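PDB 3DC7: putative uncharacterized protein lp_3323 from Lactobacillus plantarum, which is of unknown function but belongs to the GDSL-like lipase/acylhydrolase family of the SGNH hydrolase clan, and so probably hydrolyses ester or related acyl bonds. Local coordinates for residues Gln159-Glu163 / His177-Arg182. Numbering follows the deposited sequence.
Sequences QSDYE and HLSLYR
Residues 159-163 lie in the N-terminal part of helix 159-173, with Glu-163 N bonded to Gln-159 O (3.0 Å). Residues 177-179 are the outermost strand, within this chain, of the parallel sheet, running straight into helix 180-183. The fold is the alpha/beta/alpha sandwich of SGNH hydrolases: helix 159-173 is the crossover between parallel strands 132-136 and 177-179, and its start faces the latter's C-terminal end. The backbones stay apart; the closest CA pair, Glu-163 and Tyr-181, is 7.7 Å. Side chains bridge the gap. Glu-163 (chi1 t, chi2 p) reaches across, and its OE2 accepts from Ser-179 OG at 2.6 Å. Glu-163 OE1 and His-177 NE2 both hydrogen-bond to Ser-136 OG on strand 132-136. Ser-179 is also the N-cap: its OG accepts from Arg-182 N at 3.0 Å. Tyr-181 (chi1 t) extends toward the helix, with CE2 3.7 Å from Gln-159 CD. Its hydroxyl also hydrogen-bonds to Asp-172 OD1 of the second subunit. One water lies 2.5 Å from Tyr-181 OH and accepts from Ser-160 N at 3.1 Å.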
ATOM      1  N   GLN A 159      -0.727 -11.891 -15.915  1.00 25.47           N
ATOM      2  CA  GLN A 159      -1.168 -12.173 -14.541  1.00 24.84           C
ATOM      3  C   GLN A 159      -1.503 -10.873 -13.796  1.00 24.69           C
ATOM      4  O   GLN A 159      -2.510 -10.806 -13.090  1.00 23.96           O
ATOM      5  CB  GLN A 159      -0.119 -13.008 -13.782  1.00 24.10           C
ATOM      6  CG  GLN A 159      -0.602 -13.548 -12.431  1.00 23.18           C
ATOM      7  CD  GLN A 159       0.451 -14.390 -11.706  1.00 23.26           C
ATOM      8  OE1 GLN A 159       1.482 -14.768 -12.284  1.00 21.67           O
ATOM      9  NE2 GLN A 159       0.201 -14.678 -10.427  1.00 22.61           N
ATOM     10  N   SER A 160      -0.670  -9.845 -13.992  1.00 24.98           N
ATOM     11  CA  SER A 160      -0.853  -8.532 -13.361  1.00 25.73           C
ATOM     12  C   SER A 160      -2.134  -7.796 -13.770  1.00 25.60           C
ATOM     13  O   SER A 160      -2.535  -6.844 -13.101  1.00 26.01           O
ATOM     14  CB  SER A 160       0.360  -7.638 -13.611  1.00 26.00           C
ATOM     15  OG  SER A 160       0.471  -7.319 -14.991  1.00 28.85           O
ATOM     16  N   ASP A 161      -2.776  -8.219 -14.862  1.00 25.72           N
ATOM     17  CA  ASP A 161      -4.106  -7.669 -15.214  1.00 25.22           C
ATOM     18  C   ASP A 161      -5.194  -8.194 -14.280  1.00 24.39           C
ATOM     19  O   ASP A 161      -6.111  -7.461 -13.909  1.00 24.04           O
ATOM     20  CB  ASP A 161      -4.461  -7.975 -16.659  1.00 25.64           C
ATOM     21  CG  ASP A 161      -3.584  -7.233 -17.636  1.00 27.72           C
ATOM     22  OD1 ASP A 161      -3.321  -6.037 -17.392  1.00 30.52           O
ATOM     23  OD2 ASP A 161      -3.148  -7.835 -18.643  1.00 29.47           O
ATOM     24  N   TYR A 162      -5.067  -9.466 -13.887  1.00 23.50           N
ATOM     25  CA  TYR A 162      -5.977 -10.083 -12.913  1.00 22.28           C
ATOM     26  C   TYR A 162      -5.700  -9.574 -11.507  1.00 22.12           C
ATOM     27  O   TYR A 162      -6.606  -9.238 -10.755  1.00 22.29           O
ATOM     28  CB  TYR A 162      -5.848 -11.602 -12.965  1.00 21.62           C
ATOM     29  CG  TYR A 162      -6.356 -12.203 -14.257  1.00 21.15           C
ATOM     30  CD1 TYR A 162      -5.612 -12.114 -15.433  1.00 20.25           C
ATOM     31  CD2 TYR A 162      -7.577 -12.863 -14.304  1.00 19.80           C
ATOM     32  CE1 TYR A 162      -6.079 -12.662 -16.613  1.00 19.89           C
ATOM     33  CE2 TYR A 162      -8.047 -13.414 -15.486  1.00 20.02           C
ATOM     34  CZ  TYR A 162      -7.291 -13.310 -16.629  1.00 19.00           C
ATOM     35  OH  TYR A 162      -7.748 -13.850 -17.796  1.00 19.05           O
ATOM     36  N   GLU A 163      -4.430  -9.518 -11.166  1.00 22.53           N
ATOM     37  CA  GLU A 163      -3.960  -8.908  -9.929  1.00 23.49           C
ATOM     38  C   GLU A 163      -4.497  -7.468  -9.741  1.00 22.79           C
ATOM     39  O   GLU A 163      -4.943  -7.120  -8.657  1.00 22.91           O
ATOM     40  CB  GLU A 163      -2.428  -8.984  -9.901  1.00 24.12           C
ATOM     41  CG  GLU A 163      -1.745  -8.102  -8.868  1.00 28.94           C
ATOM     42  CD  GLU A 163      -1.990  -8.581  -7.448  1.00 32.72           C
ATOM     43  OE1 GLU A 163      -2.379  -9.761  -7.281  1.00 34.60           O
ATOM     44  OE2 GLU A 163      -1.801  -7.773  -6.511  1.00 33.76           O
ATOM     45  N   HIS A 177      -6.500  -6.127   0.894  1.00 22.95           N
ATOM     46  CA  HIS A 177      -5.949  -6.981  -0.141  1.00 22.90           C
ATOM     47  C   HIS A 177      -4.486  -7.220   0.141  1.00 22.37           C
ATOM     48  O   HIS A 177      -3.704  -6.286   0.128  1.00 22.00           O
ATOM     49  CB  HIS A 177      -6.150  -6.357  -1.537  1.00 23.14           C
ATOM     50  CG  HIS A 177      -5.392  -7.059  -2.630  1.00 24.72           C
ATOM     51  ND1 HIS A 177      -4.720  -6.380  -3.623  1.00 26.09           N
ATOM     52  CD2 HIS A 177      -5.188  -8.377  -2.875  1.00 27.43           C
ATOM     53  CE1 HIS A 177      -4.142  -7.245  -4.438  1.00 26.03           C
ATOM     54  NE2 HIS A 177      -4.407  -8.467  -4.006  1.00 27.08           N
ATOM     55  N   LEU A 178      -4.134  -8.473   0.411  1.00 22.40           N
ATOM     56  CA  LEU A 178      -2.747  -8.881   0.564  1.00 22.88           C
ATOM     57  C   LEU A 178      -2.218  -9.450  -0.757  1.00 23.13           C
ATOM     58  O   LEU A 178      -2.634 -10.533  -1.192  1.00 23.75           O
ATOM     59  CB  LEU A 178      -2.622  -9.929   1.679  1.00 22.80           C
ATOM     60  CG  LEU A 178      -1.294 -10.685   1.863  1.00 22.96           C
ATOM     61  CD1 LEU A 178      -0.097  -9.755   2.007  1.00 23.43           C
ATOM     62  CD2 LEU A 178      -1.390 -11.584   3.081  1.00 24.38           C
ATOM     63  N   SER A 179      -1.299  -8.727  -1.388  1.00 23.07           N
ATOM     64  CA  SER A 179      -0.773  -9.143  -2.680  1.00 23.24           C
ATOM     65  C   SER A 179       0.538  -9.889  -2.529  1.00 23.42           C
ATOM     66  O   SER A 179       1.592  -9.256  -2.387  1.00 22.50           O
ATOM     67  CB  SER A 179      -0.565  -7.929  -3.574  1.00 23.59           C
ATOM     68  OG  SER A 179       0.109  -8.313  -4.759  1.00 25.44           O
ATOM     69  N   LEU A 180       0.488 -11.227  -2.545  1.00 23.58           N
ATOM     70  CA  LEU A 180       1.734 -12.025  -2.531  1.00 24.34           C
ATOM     71  C   LEU A 180       2.517 -11.769  -3.810  1.00 24.73           C
ATOM     72  O   LEU A 180       3.741 -11.861  -3.846  1.00 25.14           O
ATOM     73  CB  LEU A 180       1.451 -13.514  -2.392  1.00 24.38           C
ATOM     74  CG  LEU A 180       0.692 -13.990  -1.161  1.00 24.12           C
ATOM     75  CD1 LEU A 180       0.551 -15.493  -1.227  1.00 22.98           C
ATOM     76  CD2 LEU A 180       1.413 -13.562   0.121  1.00 22.42           C
ATOM     77  N   TYR A 181       1.781 -11.446  -4.864  1.00 25.48           N
ATOM     78  CA  TYR A 181       2.353 -11.014  -6.128  1.00 26.49           C
ATOM     79  C   TYR A 181       3.410  -9.903  -5.924  1.00 26.82           C
ATOM     80  O   TYR A 181       4.554 -10.069  -6.350  1.00 26.02           O
ATOM     81  CB  TYR A 181       1.236 -10.563  -7.087  1.00 26.16           C
ATOM     82  CG  TYR A 181       1.702 -10.337  -8.501  1.00 27.60           C
ATOM     83  CD1 TYR A 181       2.218  -9.097  -8.899  1.00 28.09           C
ATOM     84  CD2 TYR A 181       1.639 -11.360  -9.449  1.00 27.06           C
ATOM     85  CE1 TYR A 181       2.662  -8.890 -10.209  1.00 29.52           C
ATOM     86  CE2 TYR A 181       2.068 -11.159 -10.748  1.00 28.92           C
ATOM     87  CZ  TYR A 181       2.582  -9.923 -11.125  1.00 28.96           C
ATOM     88  OH  TYR A 181       3.011  -9.719 -12.420  1.00 29.32           O
ATOM     89  N   ARG A 182       3.020  -8.811  -5.253  1.00 27.74           N
ATOM     90  CA  ARG A 182       3.878  -7.626  -5.030  1.00 29.37           C
ATOM     91  C   ARG A 182       4.904  -7.739  -3.904  1.00 29.65           C
ATOM     92  O   ARG A 182       5.949  -7.083  -3.957  1.00 30.02           O
ATOM     93  CB  ARG A 182       3.040  -6.387  -4.678  1.00 29.97           C
ATOM     94  CG  ARG A 182       2.103  -5.900  -5.738  1.00 33.58           C
ATOM     95  CD  ARG A 182       1.919  -4.386  -5.640  1.00 38.99           C
ATOM     96  NE  ARG A 182       1.363  -3.868  -6.889  1.00 42.09           N
ATOM     97  CZ  ARG A 182       1.611  -2.661  -7.396  1.00 44.85           C
ATOM     98  NH1 ARG A 182       2.431  -1.819  -6.773  1.00 44.34           N
ATOM     99  NH2 ARG A 182       1.045  -2.303  -8.548  1.00 45.81           N
TER
HETATM  100  O   HOH W   1       2.320 -10.062 -14.789  1.00 20.62           O